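Local coordinates for protein citrate synthase (Sulfolobus solfataricus, PDB 1O7X) that is an enzyme of the citrate synthase family, a mainly helical protein whose assembly pairs two copies of the same chain, at residues 77-82 with 100-105; 127-132 with 143-148. All coordinates share one frame; numbering follows the deposited sequence.

Contact 1. Residues 77-82 with 100-105; sequences QEVLDT and TAALAS
Thr82, which touches Ala102 across the contact, grips the carbonyl oxygen of Glu78 twice: its backbone N bonds to Glu78 O at 2.8 Å in the normal helical way, and its OG1 adds a weak bond to Glu78 O at 3.2 Å. With the hydroxyl folded back onto its own helix, the methyl is left for the neighbour, and Thr82 CG2 lies 4.2 Å from Ala102 CB. One turn earlier, Val79 CG2 reaches the same methyl, Ala102 CB, also at 4.2 Å. That branch stands anti to the carbonyl carbon of Val79 because CG1 takes the place anti to the backbone N (chi1 -180°). It also packs on Leu103, 3.8 Å from Leu103 CG, the two side chains crossing at about a right angle. The axes of the two segments approach to 9.3 Å and run nearly antiparallel, at 151°, with Ala102 at the nearest backbone approach to Val79. Leu130 of helix 116-138 packs on both Val79 and Leu103, while Thr82 of the second subunit packs on Thr82, and Met86 of that subunit on Ala102. No hydrogen bond joins the two segments; the pairing therefore rests on buried methyl, isopropyl and isobutyl groups, with the threonine hydroxyl turned to a weak bond within its own helix.

Contact 2. Residues 127-132 with 143-148; sequences MATLVA and PRIPEP
The ring of Pro146 meets Thr129 of helix 116-138 through its CG and CD atoms, while Tyr73 and Ala159 of helix 152-161 also pack against this proline. Thr129 reaches these ring atoms with more than one of its own: its CB lies 3.9 Å from Pro146 CD, its CG2 4.1 Å from the same Pro146 CD, and its OG1 3.4 Å from Pro146 CG, the side chain and the ring crossing obliquely. The methyl of Thr129 stands anti to the backbone N and serves a second neighbour, Thr129 CG2 lying 4.0 Å from Ile145 CD1. In Ile145 the longer branch leaves beside the backbone N (chi1 -49°), and its terminal carbon makes this contact. The threonine is thus divided by polarity: CG2 rests among the aliphatic groups, whereas OG1, although it borders the proline ring, gives its hydrogen bond to the carbonyl oxygen of Tyr73.

Between the segments themselves there is no hydrogen bond. The flat amide of Asn133 supplies a bridge instead, its ND2 binding both Thr129 O on the helix and Arg144 O on the loop, while Arg144 NH1 bonds to Leu158 O. Thr129 and Ile145 are nearest in backbone, 5.8 Å between Thr129 CA and Ile145 CA. The arrangement is that of an extended, proline-rich connection between two successive helices, folded back against the later half of the first, within the largely helical citrate synthase fold.

How the contacts relate
Contacts 1 and 2 follow one another along the chain, with centres about 13 Å apart, and meet in a shared apolar layer. Leu130 joins them, its CD1 lying 4.0 Å from Thr100 CG2, and helix 77-85 also reaches the loop of contact 2, where Leu80 CD1 is 3.6 Å from Ile145 CD1. Contact 1 is buried throughout, contact 2 largely so, with Ile145 partly exposed. Contact 1 is helix against helix, wholly aliphatic across the gap, and lies against the second subunit. Contact 2 sets a helix against an irregular connection that runs out to exposed Glu147 and Pro148; no other chain of the assembly touches its segments, and polar links to neighbouring elements accompany the packing.

Contact 1. Residues 77-82 with 100-105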
loop_
_atom_site.group_PDB
_atom_site.type_symbol
_atom_site.label_atom_id
_atom_site.label_comp_id
_atom_site.label_asym_id
_atom_site.label_seq_id
_atom_site.Cartn_x
_atom_site.Cartn_y
_atom_site.Cartn_z
ATOM N N GLN A 77 8.827 20.295 -7.989
ATOM C CA GLN A 77 9.854 20.456 -6.965
ATOM C C GLN A 77 9.438 20.031 -5.565
ATOM O O GLN A 77 10.298 19.655 -4.753
ATOM C CB GLN A 77 10.413 21.879 -6.978
ATOM C CG GLN A 77 11.509 22.205 -5.986
ATOM C CD GLN A 77 12.890 21.715 -6.363
ATOM O OE1 GLN A 77 13.241 21.585 -7.546
ATOM N NE2 GLN A 77 13.741 21.433 -5.370
ATOM N N GLU A 78 8.151 19.986 -5.279
ATOM C CA GLU A 78 7.610 19.590 -3.986
ATOM C C GLU A 78 7.935 18.130 -3.712
ATOM O O GLU A 78 8.341 17.835 -2.593
ATOM C CB GLU A 78 6.105 19.797 -3.875
ATOM C CG GLU A 78 5.687 21.232 -4.135
ATOM C CD GLU A 78 5.894 21.630 -5.588
ATOM O OE1 GLU A 78 5.644 20.765 -6.447
ATOM O OE2 GLU A 78 6.334 22.771 -5.831
ATOM N N VAL A 79 7.802 17.277 -4.716
ATOM C CA VAL A 79 8.184 15.886 -4.516
ATOM C C VAL A 79 9.665 15.819 -4.120
ATOM O O VAL A 79 10.002 15.188 -3.104
ATOM C CB VAL A 79 7.970 15.013 -5.757
ATOM C CG1 VAL A 79 8.384 13.583 -5.449
ATOM C CG2 VAL A 79 6.525 15.062 -6.208
ATOM N N LEU A 80 10.525 16.504 -4.874
ATOM C CA LEU A 80 11.935 16.460 -4.524
ATOM C C LEU A 80 12.144 17.089 -3.159
ATOM O O LEU A 80 12.895 16.470 -2.398
ATOM C CB LEU A 80 12.876 17.045 -5.563
ATOM C CG LEU A 80 12.697 16.515 -6.991
ATOM C CD1 LEU A 80 13.293 17.481 -8.002
ATOM C CD2 LEU A 80 13.310 15.128 -7.097
ATOM N N ASP A 81 11.488 18.199 -2.811
ATOM C CA ASP A 81 11.678 18.787 -1.492
ATOM C C ASP A 81 11.293 17.820 -0.391
ATOM O O ASP A 81 11.917 17.708 0.657
ATOM C CB ASP A 81 10.870 20.059 -1.307
ATOM C CG ASP A 81 11.318 21.197 -2.202
ATOM O OD1 ASP A 81 12.316 21.051 -2.948
ATOM O OD2 ASP A 81 10.603 22.231 -2.116
ATOM N N THR A 82 10.215 17.100 -0.594
ATOM C CA THR A 82 9.720 16.082 0.318
ATOM C C THR A 82 10.782 15.023 0.566
ATOM O O THR A 82 11.035 14.623 1.706
ATOM C CB THR A 82 8.469 15.509 -0.382
ATOM O OG1 THR A 82 7.330 16.288 -0.023
ATOM C CG2 THR A 82 8.231 14.059 -0.070
ATOM N N THR A 100 6.170 8.532 -4.179
ATOM C CA THR A 100 5.013 8.117 -4.975
ATOM C C THR A 100 3.722 8.623 -4.350
ATOM O O THR A 100 2.783 9.006 -5.047
ATOM C CB THR A 100 5.013 6.590 -5.155
ATOM O OG1 THR A 100 5.512 6.022 -3.932
ATOM C CG2 THR A 100 5.928 6.161 -6.291
ATOM N N ALA A 101 3.682 8.639 -3.011
ATOM C CA ALA A 101 2.575 9.248 -2.294
ATOM C C ALA A 101 2.546 10.743 -2.616
ATOM O O ALA A 101 1.470 11.305 -2.903
ATOM C CB ALA A 101 2.649 9.011 -0.792
ATOM N N ALA A 102 3.715 11.402 -2.615
ATOM C CA ALA A 102 3.636 12.846 -2.937
ATOM C C ALA A 102 3.024 12.986 -4.318
ATOM O O ALA A 102 1.927 13.536 -4.405
ATOM C CB ALA A 102 4.895 13.612 -2.638
ATOM N N LEU A 103 3.530 12.335 -5.358
ATOM C CA LEU A 103 2.912 12.377 -6.689
ATOM C C LEU A 103 1.444 11.966 -6.771
ATOM O O LEU A 103 0.634 12.530 -7.530
ATOM C CB LEU A 103 3.739 11.494 -7.628
ATOM C CG LEU A 103 5.071 12.071 -8.131
ATOM C CD1 LEU A 103 5.957 10.968 -8.689
ATOM C CD2 LEU A 103 4.753 13.117 -9.180
ATOM N N ALA A 104 0.995 10.999 -5.983
ATOM C CA ALA A 104 -0.395 10.565 -6.011
ATOM C C ALA A 104 -1.336 11.693 -5.599
ATOM O O ALA A 104 -2.405 11.868 -6.179
ATOM C CB ALA A 104 -0.600 9.372 -5.096
ATOM N N SER A 105 -0.943 12.467 -4.593
ATOM C CA SER A 105 -1.814 13.524 -4.102
ATOM C C SER A 105 -1.689 14.781 -4.928
ATOM O O SER A 105 -2.662 15.538 -4.917
ATOM C CB SER A 105 -1.669 13.714 -2.603
ATOM O OG SER A 105 -0.486 14.358 -2.214
#

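Contact 2. Residues 127-132 with 143-148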
loop_
_atom_site.group_PDB
_atom_site.type_symbol
_atom_site.label_atom_id
_atom_site.label_comp_id
_atom_site.label_asym_id
_atom_site.label_seq_id
_atom_site.Cartn_x
_atom_site.Cartn_y
_atom_site.Cartn_z
ATOM N N MET A 127 9.480 7.571 -12.303
ATOM C CA MET A 127 10.146 6.657 -11.395
ATOM C C MET A 127 11.663 6.742 -11.580
ATOM O O MET A 127 12.416 6.854 -10.608
ATOM C CB MET A 127 9.688 5.204 -11.536
ATOM C CG MET A 127 8.532 4.822 -10.637
ATOM S SD MET A 127 8.850 4.465 -8.911
ATOM C CE MET A 127 10.303 5.396 -8.510
ATOM N N ALA A 128 12.135 6.815 -12.831
ATOM C CA ALA A 128 13.568 7.018 -13.036
ATOM C C ALA A 128 14.066 8.240 -12.276
ATOM O O ALA A 128 15.140 8.191 -11.656
ATOM C CB ALA A 128 13.900 7.126 -14.513
ATOM N N THR A 129 13.353 9.354 -12.335
ATOM C CA THR A 129 13.727 10.570 -11.600
ATOM C C THR A 129 13.732 10.320 -10.088
ATOM O O THR A 129 14.696 10.644 -9.386
ATOM C CB THR A 129 12.754 11.711 -11.963
ATOM O OG1 THR A 129 12.945 11.989 -13.356
ATOM C CG2 THR A 129 12.970 12.979 -11.178
ATOM N N LEU A 130 12.678 9.659 -9.594
ATOM C CA LEU A 130 12.578 9.335 -8.184
ATOM C C LEU A 130 13.810 8.552 -7.757
ATOM O O LEU A 130 14.629 8.997 -6.936
ATOM C CB LEU A 130 11.268 8.628 -7.834
ATOM C CG LEU A 130 10.005 9.504 -7.708
ATOM C CD1 LEU A 130 8.791 8.722 -7.214
ATOM C CD2 LEU A 130 10.224 10.691 -6.775
ATOM N N VAL A 131 14.005 7.390 -8.374
ATOM C CA VAL A 131 15.144 6.531 -8.090
ATOM C C VAL A 131 16.468 7.260 -8.194
ATOM O O VAL A 131 17.352 7.188 -7.311
ATOM C CB VAL A 131 15.087 5.342 -9.048
ATOM C CG1 VAL A 131 16.171 4.330 -8.744
ATOM C CG2 VAL A 131 13.716 4.700 -8.917
ATOM N N ALA A 132 16.639 8.049 -9.260
ATOM C CA ALA A 132 17.902 8.784 -9.387
ATOM C C ALA A 132 18.091 9.672 -8.171
ATOM O O ALA A 132 19.160 9.623 -7.558
ATOM C CB ALA A 132 17.909 9.538 -10.704
ATOM N N PRO A 143 19.855 17.551 -6.154
ATOM C CA PRO A 143 18.998 16.793 -7.029
ATOM C C PRO A 143 19.286 17.010 -8.504
ATOM O O PRO A 143 19.614 18.125 -8.893
ATOM C CB PRO A 143 17.588 17.254 -6.692
ATOM C CG PRO A 143 17.739 18.553 -5.994
ATOM C CD PRO A 143 19.095 18.543 -5.363
ATOM N N ARG A 144 19.126 15.951 -9.290
ATOM C CA ARG A 144 19.327 16.008 -10.724
ATOM C C ARG A 144 18.215 15.251 -11.438
ATOM O O ARG A 144 17.845 14.117 -11.141
ATOM C CB ARG A 144 20.704 15.462 -11.073
ATOM C CG ARG A 144 21.181 15.720 -12.494
ATOM C CD ARG A 144 22.703 15.622 -12.586
ATOM N NE ARG A 144 23.223 16.417 -13.688
ATOM C CZ ARG A 144 23.770 16.039 -14.827
ATOM N NH1 ARG A 144 23.929 14.763 -15.155
ATOM N NH2 ARG A 144 24.174 16.963 -15.695
ATOM N N ILE A 145 17.631 15.918 -12.427
ATOM C CA ILE A 145 16.544 15.391 -13.241
ATOM C C ILE A 145 17.060 14.867 -14.576
ATOM O O ILE A 145 17.821 15.536 -15.261
ATOM C CB ILE A 145 15.541 16.537 -13.538
ATOM C CG1 ILE A 145 15.197 17.271 -12.248
ATOM C CG2 ILE A 145 14.316 16.040 -14.284
ATOM C CD1 ILE A 145 14.000 16.838 -11.451
ATOM N N PRO A 146 16.620 13.688 -14.986
ATOM C CA PRO A 146 16.997 13.096 -16.242
ATOM C C PRO A 146 16.653 14.000 -17.410
ATOM O O PRO A 146 15.520 14.488 -17.478
ATOM C CB PRO A 146 16.174 11.821 -16.353
ATOM C CG PRO A 146 15.866 11.486 -14.946
ATOM C CD PRO A 146 15.701 12.807 -14.231
ATOM N N GLU A 147 17.598 14.172 -18.332
ATOM C CA GLU A 147 17.321 14.946 -19.536
ATOM C C GLU A 147 17.046 13.980 -20.692
ATOM O O GLU A 147 17.476 12.828 -20.679
ATOM C CB GLU A 147 18.472 15.828 -19.983
ATOM C CG GLU A 147 19.032 16.807 -18.975
ATOM C CD GLU A 147 20.544 16.930 -19.099
ATOM O OE1 GLU A 147 21.121 16.293 -20.017
ATOM O OE2 GLU A 147 21.129 17.658 -18.257
ATOM N N PRO A 148 16.368 14.511 -21.691
ATOM C CA PRO A 148 16.067 13.738 -22.881
ATOM C C PRO A 148 17.377 13.233 -23.474
ATOM O O PRO A 148 18.404 13.908 -23.473
ATOM C CB PRO A 148 15.320 14.702 -23.771
ATOM C CG PRO A 148 14.782 15.761 -22.861
ATOM C CD PRO A 148 15.823 15.885 -21.774
#